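Designed helical repeat protein (Synthetic construct, PDB 5CWQ) has no known natural function, being a de novo design built to fold as a compact array of repeated, antiparallel helices. Local coordinates at residues 4-9 against 54-59; 65-70 against 108-113; 22-27 against 41-46. One frame throughout, in Å; residues are numbered along the deposited sequence. Where two conformers were deposited one is given.

Contact 1. Residues 4-9 against 54-59; sequences EELERE and ACERGN. With PO4 (phosphate ion), chain E.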
# COMPACT_ATOMS: atom_id res chain seq x y z
N GLU A 4 20.09 10.69 -15.78
CA GLU A 4 21.10 9.66 -15.61
C GLU A 4 21.03 9.07 -14.20
O GLU A 4 21.37 7.90 -13.99
CB GLU A 4 22.50 10.23 -15.88
CG GLU A 4 23.62 9.20 -15.80
CD GLU A 4 24.96 9.75 -16.23
OE1 GLU A 4 24.99 10.66 -17.10
OE2 GLU A 4 26.00 9.29 -15.71
N GLU A 5 20.60 9.88 -13.24
CA GLU A 5 20.39 9.40 -11.88
C GLU A 5 19.15 8.52 -11.84
O GLU A 5 19.09 7.54 -11.09
CB GLU A 5 20.23 10.57 -10.91
CG GLU A 5 21.48 11.42 -10.75
CD GLU A 5 21.34 12.46 -9.66
OE1 GLU A 5 20.21 12.66 -9.16
OE2 GLU A 5 22.37 13.07 -9.29
N LEU A 6 18.15 8.87 -12.65
CA LEU A 6 16.91 8.11 -12.72
C LEU A 6 17.13 6.78 -13.43
O LEU A 6 16.44 5.80 -13.15
CB LEU A 6 15.83 8.92 -13.43
CG LEU A 6 15.38 10.20 -12.72
CD1 LEU A 6 14.40 10.97 -13.59
CD2 LEU A 6 14.77 9.89 -11.36
N GLU A 7 18.09 6.75 -14.35
CA GLU A 7 18.46 5.51 -15.02
C GLU A 7 18.98 4.50 -14.00
O GLU A 7 18.64 3.32 -14.05
CB GLU A 7 19.52 5.77 -16.09
CG GLU A 7 18.95 6.26 -17.41
CD GLU A 7 18.11 5.21 -18.12
OE1 GLU A 7 18.15 4.03 -17.71
OE2 GLU A 7 17.40 5.57 -19.08
N ARG A 8 19.81 4.97 -13.07
CA ARG A 8 20.35 4.13 -12.02
C ARG A 8 19.23 3.57 -11.15
O ARG A 8 19.23 2.40 -10.79
CB ARG A 8 21.34 4.91 -11.16
CG ARG A 8 22.22 4.03 -10.28
CD ARG A 8 22.77 4.80 -9.09
NE ARG A 8 21.71 5.16 -8.15
CZ ARG A 8 21.20 4.34 -7.24
NH1 ARG A 8 21.63 3.09 -7.15
NH2 ARG A 8 20.24 4.76 -6.43
N GLU A 9 18.26 4.43 -10.83
CA GLU A 9 17.13 4.03 -9.99
C GLU A 9 16.16 3.15 -10.78
O GLU A 9 15.58 2.22 -10.23
CB GLU A 9 16.41 5.27 -9.46
CG GLU A 9 17.28 6.16 -8.58
CD GLU A 9 16.56 7.42 -8.14
OE1 GLU A 9 15.32 7.49 -8.30
OE2 GLU A 9 17.23 8.35 -7.65
N ALA A 54 8.74 7.25 -13.75
CA ALA A 54 7.93 7.65 -14.89
C ALA A 54 7.32 9.03 -14.66
O ALA A 54 7.31 9.87 -15.56
CB ALA A 54 6.84 6.62 -15.16
N CYS A 55 6.82 9.25 -13.45
CA CYS A 55 6.25 10.54 -13.06
C CYS A 55 7.26 11.68 -13.20
O CYS A 55 6.91 12.77 -13.64
CB CYS A 55 5.74 10.49 -11.62
SG CYS A 55 4.25 9.49 -11.36
N GLU A 56 8.50 11.42 -12.81
CA GLU A 56 9.53 12.46 -12.84
C GLU A 56 10.00 12.73 -14.27
O GLU A 56 10.40 13.85 -14.60
CB GLU A 56 10.72 12.06 -11.97
CG GLU A 56 11.80 13.13 -11.88
CD GLU A 56 12.84 12.84 -10.81
OE1 GLU A 56 12.50 12.19 -9.80
OE2 GLU A 56 14.00 13.26 -10.98
N ARG A 57 9.94 11.71 -15.12
CA ARG A 57 10.33 11.84 -16.52
C ARG A 57 9.20 12.38 -17.38
O ARG A 57 9.43 12.94 -18.45
CB ARG A 57 10.80 10.50 -17.07
CG ARG A 57 12.13 10.03 -16.52
CD ARG A 57 12.50 8.66 -17.06
NE ARG A 57 13.87 8.28 -16.73
CZ ARG A 57 14.40 7.08 -16.97
NH1 ARG A 57 13.67 6.13 -17.53
NH2 ARG A 57 15.66 6.84 -16.63
N GLY A 58 7.97 12.21 -16.91
CA GLY A 58 6.80 12.61 -17.69
C GLY A 58 6.59 11.68 -18.86
O GLY A 58 5.99 12.06 -19.87
N ASN A 59 7.09 10.45 -18.74
CA ASN A 59 6.95 9.45 -19.79
C ASN A 59 5.70 8.60 -19.57
O ASN A 59 5.67 7.74 -18.68
CB ASN A 59 8.20 8.56 -19.83
CG ASN A 59 8.27 7.71 -21.09
OD1 ASN A 59 7.24 7.29 -21.63
ND2 ASN A 59 9.48 7.46 -21.55
P PO4 E . 22.01 13.93 -14.61
O1 PO4 E . 21.30 15.04 -13.86
O2 PO4 E . 22.60 12.96 -13.62
O3 PO4 E . 23.11 14.52 -15.46
O4 PO4 E . 21.02 13.21 -15.50
O HOH W 1 15.44 3.81 -18.48
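At the end of the antiparallel helical hairpin built by helices 5-30 and 33-57, Leu6 and Glu7 of the first turn meet Glu56 and Arg57 of the last turn, in a contact at the protein surface. Leu6 turns its methyl fork to the partner helix: CD2 lies 3.5 Å from Glu56 OE2, and CD1 touches the aliphatic stem of Arg57 at CG, 3.8 Å away. Arg57 is stretched out from CG to NE (chi3 170°), which carries its guanidinium past the Leu6 backbone to the carboxylate of Glu7. There NH2 forms a salt bridge with Glu7 OE2 at 3.3 Å, the two flat groups being inclined by 43°. The other terminal nitrogen of Arg57, NH1, has its main polar partner in Glu62 at the start of helix 60-86. With an alanine at Arg57, Glu7 and Glu62 would probably both lose their positive partner and one flank of Leu6 would be uncovered. Close by, the backbone N of Glu4 donates a 2.7 Å hydrogen bond to O4 of a phosphate ion, probably from the crystallisation liquor. Water also joins the two helices, accepting from Arg57 NH1 at 3.1 Å, in the guanidinium plane, and donating weakly to Glu7 OE2.

Contact 2. Residues 65-70 against 108-113; sequences RASEKA and AEVACC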
# COMPACT_ATOMS: atom_id res chain seq x y z
N ARG A 65 3.46 1.19 -18.54
CA ARG A 65 4.18 -0.05 -18.27
C ARG A 65 4.18 -0.36 -16.78
O ARG A 65 3.97 -1.51 -16.39
CB ARG A 65 5.62 0.05 -18.78
CG ARG A 65 5.85 -0.60 -20.14
CD ARG A 65 7.29 -0.42 -20.58
NE ARG A 65 7.54 0.91 -21.13
CZ ARG A 65 8.73 1.50 -21.19
NH1 ARG A 65 9.81 0.89 -20.70
NH2 ARG A 65 8.84 2.71 -21.71
N ALA A 66 4.42 0.66 -15.97
CA ALA A 66 4.43 0.50 -14.52
C ALA A 66 3.06 0.07 -14.01
O ALA A 66 2.94 -0.77 -13.12
CB ALA A 66 4.87 1.79 -13.84
N SER A 67 2.01 0.65 -14.59
CA SER A 67 0.64 0.33 -14.21
C SER A 67 0.30 -1.11 -14.57
O SER A 67 -0.34 -1.82 -13.79
CB SER A 67 -0.34 1.29 -14.89
OG SER A 67 -1.64 1.14 -14.37
N GLU A 68 0.73 -1.53 -15.76
CA GLU A 68 0.54 -2.91 -16.20
C GLU A 68 1.21 -3.87 -15.23
O GLU A 68 0.66 -4.92 -14.90
CB GLU A 68 1.09 -3.10 -17.62
CG GLU A 68 0.29 -2.38 -18.70
CD GLU A 68 1.03 -2.29 -20.02
OE1 GLU A 68 2.09 -2.95 -20.17
OE2 GLU A 68 0.56 -1.57 -20.92
N LYS A 69 2.40 -3.50 -14.78
CA LYS A 69 3.15 -4.33 -13.85
C LYS A 69 2.50 -4.31 -12.46
O LYS A 69 2.49 -5.32 -11.77
CB LYS A 69 4.60 -3.86 -13.76
CG LYS A 69 5.40 -4.16 -15.02
CD LYS A 69 6.84 -3.69 -14.92
CE LYS A 69 7.61 -4.01 -16.19
NZ LYS A 69 9.05 -3.63 -16.09
N ALA A 70 1.95 -3.16 -12.08
CA ALA A 70 1.25 -3.04 -10.80
C ALA A 70 -0.01 -3.89 -10.80
O ALA A 70 -0.34 -4.52 -9.79
CB ALA A 70 0.90 -1.58 -10.53
N ALA A 108 -2.50 4.41 -8.52
CA ALA A 108 -2.99 5.76 -8.27
C ALA A 108 -1.98 6.79 -8.76
O ALA A 108 -2.34 7.76 -9.43
CB ALA A 108 -3.27 5.95 -6.79
N GLU A 109 -0.71 6.58 -8.42
CA GLU A 109 0.38 7.47 -8.84
C GLU A 109 0.44 7.60 -10.36
O GLU A 109 0.57 8.70 -10.88
CB GLU A 109 1.72 6.95 -8.30
CG GLU A 109 1.85 7.03 -6.77
CD GLU A 109 2.99 6.18 -6.22
OE1 GLU A 109 3.43 5.24 -6.91
OE2 GLU A 109 3.44 6.46 -5.09
N VAL A 110 0.34 6.48 -11.06
CA VAL A 110 0.38 6.50 -12.52
C VAL A 110 -0.84 7.24 -13.06
O VAL A 110 -0.73 8.05 -13.98
CB VAL A 110 0.42 5.07 -13.11
CG1 VAL A 110 0.27 5.12 -14.63
CG2 VAL A 110 1.72 4.39 -12.74
N ALA A 111 -2.01 6.95 -12.49
CA ALA A 111 -3.25 7.57 -12.94
C ALA A 111 -3.16 9.09 -12.84
O ALA A 111 -3.52 9.80 -13.77
CB ALA A 111 -4.42 7.05 -12.14
N CYS A 112 -2.68 9.57 -11.70
CA CYS A 112 -2.54 11.01 -11.47
C CYS A 112 -1.51 11.63 -12.41
O CYS A 112 -1.77 12.66 -13.02
CB CYS A 112 -2.16 11.29 -10.02
SG CYS A 112 -3.44 10.87 -8.81
N CYS A 113 -0.35 10.99 -12.52
CA CYS A 113 0.73 11.51 -13.35
C CYS A 113 0.35 11.54 -14.82
O CYS A 113 0.72 12.46 -15.55
CB CYS A 113 2.00 10.68 -13.15
SG CYS A 113 2.78 10.88 -11.53
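The CA atoms of Ser67 and Val110 lie 6.4 Å apart, the closest backbone approach of segments 65-70 and 108-113, two helical pieces that run roughly antiparallel. So short a spacing goes with the small residues on one side: helix 60-86 presents Ala66 and Ser67, and a single branched residue, Val110, fills the interval from helix 90-114. Its two methyls divide the work. CG1, anti to the backbone N (chi1 173°), packs on the CB of Ser67 at 3.9 Å, while CG2 reaches the methyl of Ala66, with 4.2 Å between CG2 and Ala66 CB. The same CG2 also lies 4.2 Å from the backbone N of Ser67, so the valine sits against both neighbouring residues of the opposing helix. Ser67 meets it with its methylene carbon more closely than with its hydroxyl. All three residues are buried, and the contact is wholly one of van der Waals packing. Ala51 of helix 33-57 also touches Val110, and Ser67 packs on Glu119 of helix 117-144, which also receives Ala111. Beyond this patch, two disulfides tie helix 90-114 to its neighbours: Cys113 to Cys55 of helix 33-57, and Cys112 to Cys170 of helix 147-171.

Contact 3. Residues 22-27 against 41-46; sequences KRSEEA and IEEARA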
# COMPACT_ATOMS: atom_id res chain seq x y z
N LYS A 22 11.56 -13.94 -9.35
CA LYS A 22 12.19 -15.25 -9.26
C LYS A 22 12.00 -15.85 -7.87
O LYS A 22 11.75 -17.05 -7.73
CB LYS A 22 13.68 -15.16 -9.61
CG LYS A 22 13.96 -15.29 -11.10
CD LYS A 22 14.98 -14.27 -11.59
CE LYS A 22 16.33 -14.44 -10.92
NZ LYS A 22 17.30 -13.42 -11.41
N ARG A 23 12.11 -15.01 -6.85
CA ARG A 23 11.87 -15.44 -5.48
C ARG A 23 10.40 -15.83 -5.31
O ARG A 23 10.07 -16.74 -4.55
CB ARG A 23 12.26 -14.35 -4.48
CG ARG A 23 13.76 -14.20 -4.28
CD ARG A 23 14.08 -13.29 -3.10
NE ARG A 23 13.63 -11.92 -3.33
CZ ARG A 23 14.37 -10.95 -3.86
NH1 ARG A 23 15.63 -11.18 -4.23
NH2 ARG A 23 13.86 -9.74 -4.01
N SER A 24 9.52 -15.12 -6.01
CA SER A 24 8.10 -15.43 -5.98
C SER A 24 7.84 -16.81 -6.59
O SER A 24 7.04 -17.58 -6.07
CB SER A 24 7.29 -14.37 -6.74
OG SER A 24 7.33 -13.12 -6.07
N GLU A 25 8.53 -17.11 -7.68
CA GLU A 25 8.35 -18.38 -8.37
C GLU A 25 8.93 -19.53 -7.56
O GLU A 25 8.39 -20.64 -7.57
CB GLU A 25 8.99 -18.33 -9.76
CG GLU A 25 8.80 -19.60 -10.59
CD GLU A 25 7.33 -19.90 -10.86
OE1 GLU A 25 6.50 -18.98 -10.78
OE2 GLU A 25 7.01 -21.08 -11.14
N GLU A 26 10.04 -19.28 -6.87
CA GLU A 26 10.67 -20.29 -6.02
C GLU A 26 9.76 -20.66 -4.86
O GLU A 26 9.61 -21.84 -4.53
CB GLU A 26 12.01 -19.78 -5.50
CG GLU A 26 13.12 -19.76 -6.55
CD GLU A 26 14.36 -19.03 -6.07
OE1 GLU A 26 14.38 -18.56 -4.91
OE2 GLU A 26 15.33 -18.93 -6.86
N ALA A 27 9.15 -19.66 -4.24
CA ALA A 27 8.25 -19.88 -3.11
C ALA A 27 6.94 -20.49 -3.58
O ALA A 27 6.34 -21.31 -2.88
CB ALA A 27 8.00 -18.58 -2.38
N ILE A 41 5.29 -8.21 -2.04
CA ILE A 41 5.47 -6.89 -1.44
C ILE A 41 6.70 -6.22 -2.04
O ILE A 41 6.69 -5.02 -2.31
CB ILE A 41 5.63 -6.98 0.10
CG1 ILE A 41 4.32 -7.45 0.74
CG2 ILE A 41 6.03 -5.62 0.68
CD1 ILE A 41 4.44 -7.79 2.21
N GLU A 42 7.75 -7.00 -2.25
CA GLU A 42 8.98 -6.48 -2.83
C GLU A 42 8.76 -6.08 -4.29
O GLU A 42 9.28 -5.05 -4.74
CB GLU A 42 10.11 -7.52 -2.73
CG GLU A 42 10.50 -7.84 -1.30
CD GLU A 42 11.41 -9.05 -1.19
OE1 GLU A 42 11.50 -9.63 -0.09
OE2 GLU A 42 12.02 -9.43 -2.22
N GLU A 43 7.99 -6.88 -5.01
CA GLU A 43 7.63 -6.54 -6.38
C GLU A 43 6.88 -5.21 -6.42
O GLU A 43 7.19 -4.33 -7.23
CB GLU A 43 6.77 -7.63 -7.01
CG GLU A 43 7.52 -8.92 -7.31
CD GLU A 43 6.67 -9.94 -8.04
OE1 GLU A 43 5.76 -9.52 -8.79
OE2 GLU A 43 6.91 -11.15 -7.87
N ALA A 44 5.91 -5.06 -5.52
CA ALA A 44 5.11 -3.85 -5.44
C ALA A 44 5.97 -2.63 -5.13
O ALA A 44 5.74 -1.54 -5.67
CB ALA A 44 4.02 -4.02 -4.38
N ARG A 45 6.96 -2.80 -4.26
CA ARG A 45 7.91 -1.73 -3.94
C ARG A 45 8.67 -1.30 -5.18
O ARG A 45 8.84 -0.11 -5.44
CB ARG A 45 8.90 -2.19 -2.87
CG ARG A 45 8.34 -2.21 -1.46
CD ARG A 45 9.24 -2.98 -0.51
NE ARG A 45 8.78 -2.91 0.87
CZ ARG A 45 9.20 -3.72 1.84
NH1 ARG A 45 10.09 -4.67 1.59
NH2 ARG A 45 8.72 -3.58 3.07
N ALA A 46 9.14 -2.28 -5.95
CA ALA A 46 9.89 -2.02 -7.17
C ALA A 46 9.01 -1.32 -8.20
O ALA A 46 9.45 -0.39 -8.88
CB ALA A 46 10.44 -3.32 -7.74
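Arg23 and Glu42 bridge the antiparallel helical hairpin of helices 5-30 and 33-57, nearer its connecting turn, and beside them Ser24 faces Glu43. Further into the interface, Glu43 extends from its helix into a buried setting, touching Leu17 and Ala20 of helix 5-30 and Val73 of helix 60-86. Ser24, which was modelled in two conformers, places OG 2.7 Å from Glu43 OE2 in one of them and also near the Ala20 carbonyl oxygen, so its link to Glu43 is tentative. The firmer bond belongs to Arg23. From CB, which points to the partner helix, its chain runs through CG to CD and then bends (chi3 -65°), swinging the guanidinium across the Glu42 side chain at about a right angle. CB, CG and CD carry the group across; the first atom to meet Glu42 is NE, which makes a weak hydrogen bond to OE2 at 3.2 Å. CZ follows, and NH2 at the tip makes the stronger bond to the same oxygen, so one carboxylate oxygen takes both donors at the guanidinium edge. The guanidinium and carboxylate planes are 52° apart, which sets this salt bridge off from the coplanar, two-oxygen form. Arg23 NH2 lies 2.6 Å from Glu42 OE2 and meets it nearly along its C-O bond, with the oxygen 26° out of the guanidinium plane.

Overall arrangement
From the N terminus, the chain runs out along helix 5-30, turns, and comes back along helix 33-57. Contact 3 closes the shorter loop, nearer the turn, and lies nested inside the longer loop closed by contact 1, where the end of helix 33-57 returns to the start of the chain; their centres are about 22 Å apart. Contact 2 follows in series after contact 1, closing the loop through the turn between the next pair, helices 60-86 and 90-114. The two hairpins are linked covalently by the Cys55-Cys113 disulfide, which connects contacts 1 and 2 directly, their centres about 14 Å apart. Contact 3 touches neither of the other two.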